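PDB 6QK4: membrane-bound lytic murein transglycosylase A from Burkholderia pseudomallei, which probably cleaves peptidoglycan glycan strands between N-acetylmuramic acid and N-acetylglucosamine, leaving a 1,6-anhydro bond on the muramic acid residue. Local coordinates for residues A[49-52]-A[53-57]; A[274-277]-A[278-281]. All coordinates share one frame; numbering follows the deposited sequence.

How the interactions relate
Interaction 1 covers the later part of helix 44-55 and the residues that follow it, and interaction 2 is a tight turn of the 3D domain, whose family is related to double-psi barrels. They follow one another along the chain; their centres are about 17 Å apart and their nearest atoms about 7 Å apart, so they do not touch. What relates them is strand 298-307 and the loop after the turn. Asn51 of interaction 1 bonds Gln306 and the carbonyl of Gly283, while Val275 and Ile280 of interaction 2 pack on Ala305, the neighbour of Gln306. The helix thus reaches, by polar bonds, the strand against which the turn packs by apolar contacts.

Interaction 1: residues A[49-52]-A[53-57]; sequences RQNC and ARLAR
Asn51 meets Leu55 and Cys52 meets Ala56 one helical turn further on, in a local i to i+4 contact in the C-terminal part of helix 44-55, running into the loop after it. The backbone does most of the work. Ala53 N donates to Arg49 O at 3.0 Å, and Ala56 N reaches Cys52 O over the same 3.0 Å; the methyl CB of Ala56 sits 3.2 Å from Cys52 O as well. Between these bonds the pattern tightens: Arg54 N gives its hydrogen to Asn51 O, three residues back, at 3.0 Å, from well above the carbonyl plane (49° out of it). Leu55 N adds a weak bond to Asn51 O, and another weak one to Cys52 O. This mixture of i to i+4 and i to i+3 bonds combines alpha-helical with 3-10-like spacing.

Side chains divide the helix into a buried face and an open one. On the buried face Asn51 ND2 lies 3.3 Å from Leu55 CD1, the amide and the leucine branch crossing at a slant. Leu55 CB and CG also rest against Asn51 O, each at 3.7 Å. Leucine's CG lies opposite its own carbonyl carbon, beside the backbone nitrogen (chi1 -70°), which sends the branch back along the helix to the amide. That amide is held at both ends by the 3D domain: ND2 donates to Gly283 O and OD1 pairs with Gln306 NE2. Cys52, also buried, forms the disulfide with Cys65, linking this helix covalently to helix 62-68. On the other side Ala53 and Arg54 are exposed; the arginine bends at chi2, and its guanidinium end leads away from the preceding turn. Arg49 makes its salt bridge with Asp73 rather than along the helix.

Interaction 2: residues A[274-277]-A[278-281]; sequences AVDP and SSIP
Asp276 closes on Ser278, Ser279 and Ile280 in an Asx turn combined with a type I beta turn, built at Pro277 and Ser278 in the 3D domain, whose family is related to double-psi barrels, between strands 272-274 and 285-291. Asp276 O is gripped twice. Ser279 N donates to Asp276 O at 2.9 Å from above its carbonyl plane, and Ile280 N to the same Asp276 O at 3.0 Å nearly along the C=O axis, a straight bond (164°) that extends the beta turn by one residue into an alpha turn.

The packed side is formed by Val275 and Ile280, which cross at about a right angle, Val275 CG1 meeting Ile280 CD1 at 3.9 Å; both lean on Ala305 of strand 298-307, and Ile280 also touches Phe92. On the solvent side Pro277 and Ser278 are exposed at the corner, and the carboxylate of Asp276 holds the latter. With CG trans to its backbone nitrogen (chi1 174°), Asp276 brings OD1 within 3.1 Å of Ser278 N, which approaches on the anti side, tilted out of the carboxylate plane, and within 3.0 Å of Ser278 OG. OD2 accepts from Gly314 N, and Gly314 O is hydrogen-bonded to Ser279 OG. A CA-H...O contact joins Pro277 CA to Ile280 O at 3.3 Å.

Interaction 1: residues A[49-52]-A[53-57]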
loop_
_atom_site.group_PDB
_atom_site.type_symbol
_atom_site.label_atom_id
_atom_site.label_comp_id
_atom_site.label_asym_id
_atom_site.label_seq_id
_atom_site.Cartn_x
_atom_site.Cartn_y
_atom_site.Cartn_z
ATOM N N ARG A 49 11.525 -15.080 2.061
ATOM C CA ARG A 49 11.172 -16.304 1.342
ATOM C C ARG A 49 10.365 -15.999 0.087
ATOM O O ARG A 49 10.554 -16.653 -0.944
ATOM C CB ARG A 49 10.400 -17.232 2.282
ATOM C CG ARG A 49 11.309 -17.879 3.345
ATOM C CD ARG A 49 10.611 -19.075 4.005
ATOM N NE ARG A 49 9.323 -18.700 4.582
ATOM C CZ ARG A 49 9.192 -18.149 5.788
ATOM N NH1 ARG A 49 10.264 -17.947 6.510
ATOM N NH2 ARG A 49 7.987 -17.813 6.281
ATOM N N GLN A 50 9.474 -14.991 0.130
ATOM C CA GLN A 50 8.785 -14.638 -1.124
ATOM C C GLN A 50 9.790 -14.153 -2.153
ATOM O O GLN A 50 9.711 -14.520 -3.314
ATOM C CB GLN A 50 7.715 -13.563 -0.892
ATOM C CG GLN A 50 6.583 -14.029 -0.008
ATOM C CD GLN A 50 5.710 -15.111 -0.729
ATOM O OE1 GLN A 50 5.886 -15.418 -1.920
ATOM N NE2 GLN A 50 4.756 -15.650 -0.003
ATOM N N ASN A 51 10.754 -13.329 -1.738
ATOM C CA ASN A 51 11.811 -12.897 -2.652
ATOM C C ASN A 51 12.536 -14.091 -3.284
ATOM O O ASN A 51 12.734 -14.142 -4.496
ATOM C CB ASN A 51 12.801 -12.038 -1.873
ATOM C CG ASN A 51 13.309 -10.869 -2.655
ATOM O OD1 ASN A 51 12.523 -10.024 -3.107
ATOM N ND2 ASN A 51 14.641 -10.747 -2.740
ATOM N N CYS A 52 12.944 -15.055 -2.463
ATOM C CA CYS A 52 13.675 -16.228 -2.955
ATOM C C CYS A 52 12.853 -17.102 -3.874
ATOM O O CYS A 52 13.428 -17.884 -4.659
ATOM C CB CYS A 52 14.121 -17.022 -1.759
ATOM S SG CYS A 52 15.621 -16.340 -1.004
ATOM N N ALA A 53 11.517 -17.029 -3.778
ATOM C CA ALA A 53 10.690 -17.768 -4.730
ATOM C C ALA A 53 10.980 -17.331 -6.162
ATOM O O ALA A 53 10.729 -18.091 -7.091
ATOM C CB ALA A 53 9.189 -17.596 -4.470
ATOM N N ARG A 54 11.450 -16.099 -6.364
ATOM C CA ARG A 54 11.827 -15.639 -7.706
ATOM C C ARG A 54 13.330 -15.562 -7.930
ATOM O O ARG A 54 13.752 -15.518 -9.074
ATOM C CB ARG A 54 11.221 -14.268 -7.999
ATOM C CG ARG A 54 9.705 -14.317 -8.111
ATOM C CD ARG A 54 9.330 -15.102 -9.384
ATOM N NE ARG A 54 7.891 -15.176 -9.624
ATOM C CZ ARG A 54 7.091 -16.090 -9.066
ATOM N NH1 ARG A 54 7.608 -17.024 -8.270
ATOM N NH2 ARG A 54 5.775 -16.079 -9.303
ATOM N N LEU A 55 14.152 -15.529 -6.885
ATOM C CA LEU A 55 15.578 -15.304 -7.062
ATOM C C LEU A 55 16.467 -16.506 -6.817
ATOM O O LEU A 55 17.666 -16.435 -7.153
ATOM C CB LEU A 55 16.067 -14.200 -6.135
ATOM C CG LEU A 55 15.585 -12.803 -6.510
ATOM C CD1 LEU A 55 16.063 -11.939 -5.431
ATOM C CD2 LEU A 55 16.202 -12.336 -7.797
ATOM N N ALA A 56 15.949 -17.592 -6.251
ATOM C CA ALA A 56 16.819 -18.613 -5.678
ATOM C C ALA A 56 17.736 -19.232 -6.735
ATOM O O ALA A 56 18.869 -19.603 -6.431
ATOM C CB ALA A 56 15.992 -19.712 -5.036
ATOM N N ARG A 57 17.301 -19.288 -7.969
ATOM C CA ARG A 57 18.162 -19.959 -8.937
ATOM C C ARG A 57 19.138 -19.012 -9.638
ATOM O O ARG A 57 20.000 -19.505 -10.390
ATOM C CB ARG A 57 17.306 -20.747 -9.951
ATOM C CG ARG A 57 16.521 -21.832 -9.223
ATOM C CD ARG A 57 15.944 -22.858 -10.165
ATOM N NE ARG A 57 14.634 -22.386 -10.610
ATOM C CZ ARG A 57 13.856 -22.978 -11.512
ATOM N NH1 ARG A 57 14.228 -24.125 -12.093
ATOM N NH2 ARG A 57 12.691 -22.417 -11.823
#

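Interaction 2: residues A[274-277]-A[278-281]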
loop_
_atom_site.group_PDB
_atom_site.type_symbol
_atom_site.label_atom_id
_atom_site.label_comp_id
_atom_site.label_asym_id
_atom_site.label_seq_id
_atom_site.Cartn_x
_atom_site.Cartn_y
_atom_site.Cartn_z
ATOM N N ALA A 274 7.166 -0.655 -3.132
ATOM C CA ALA A 274 7.205 -0.361 -4.547
ATOM C C ALA A 274 8.302 0.667 -4.839
ATOM O O ALA A 274 8.507 1.625 -4.060
ATOM C CB ALA A 274 5.836 0.179 -4.999
ATOM N N VAL A 275 9.047 0.428 -5.936
ATOM C CA VAL A 275 10.196 1.242 -6.331
ATOM C C VAL A 275 10.105 1.631 -7.811
ATOM O O VAL A 275 9.301 1.105 -8.575
ATOM C CB VAL A 275 11.544 0.540 -6.080
ATOM C CG1 VAL A 275 11.706 0.298 -4.627
ATOM C CG2 VAL A 275 11.575 -0.809 -6.886
ATOM N N ASP A 276 11.015 2.513 -8.214
ATOM C CA ASP A 276 11.250 2.745 -9.649
ATOM C C ASP A 276 12.273 1.695 -10.073
ATOM O O ASP A 276 13.427 1.720 -9.625
ATOM C CB ASP A 276 11.766 4.185 -9.876
ATOM C CG ASP A 276 12.173 4.453 -11.334
ATOM O OD1 ASP A 276 12.319 3.458 -12.089
ATOM O OD2 ASP A 276 12.333 5.659 -11.693
ATOM N N PRO A 277 11.880 0.679 -10.852
ATOM C CA PRO A 277 12.769 -0.494 -10.979
ATOM C C PRO A 277 14.024 -0.195 -11.783
ATOM O O PRO A 277 14.967 -0.972 -11.715
ATOM C CB PRO A 277 11.876 -1.556 -11.674
ATOM C CG PRO A 277 10.965 -0.694 -12.539
ATOM C CD PRO A 277 10.650 0.551 -11.648
ATOM N N SER A 278 14.057 0.902 -12.541
ATOM C CA SER A 278 15.308 1.267 -13.181
ATOM C C SER A 278 16.311 1.866 -12.223
ATOM O O SER A 278 17.495 1.908 -12.542
ATOM C CB SER A 278 15.057 2.236 -14.353
ATOM O OG SER A 278 14.759 3.529 -13.846
ATOM N N SER A 279 15.889 2.280 -11.000
ATOM C CA SER A 279 16.805 2.671 -9.942
ATOM C C SER A 279 17.106 1.539 -8.972
ATOM O O SER A 279 18.251 1.348 -8.572
ATOM C CB SER A 279 16.194 3.889 -9.164
ATOM O OG SER A 279 16.183 5.042 -10.003
ATOM N N ILE A 280 16.096 0.752 -8.621
ATOM C CA ILE A 280 16.192 -0.333 -7.656
ATOM C C ILE A 280 15.529 -1.556 -8.283
ATOM O O ILE A 280 14.293 -1.651 -8.347
ATOM C CB ILE A 280 15.491 0.047 -6.329
ATOM C CG1 ILE A 280 16.055 1.370 -5.793
ATOM C CG2 ILE A 280 15.670 -1.076 -5.335
ATOM C CD1 ILE A 280 15.211 1.934 -4.568
ATOM N N PRO A 281 16.304 -2.515 -8.753
ATOM C CA PRO A 281 15.708 -3.678 -9.441
ATOM C C PRO A 281 14.792 -4.467 -8.520
ATOM O O PRO A 281 15.048 -4.606 -7.320
ATOM C CB PRO A 281 16.932 -4.528 -9.831
ATOM C CG PRO A 281 18.095 -3.560 -9.848
ATOM C CD PRO A 281 17.783 -2.531 -8.769
#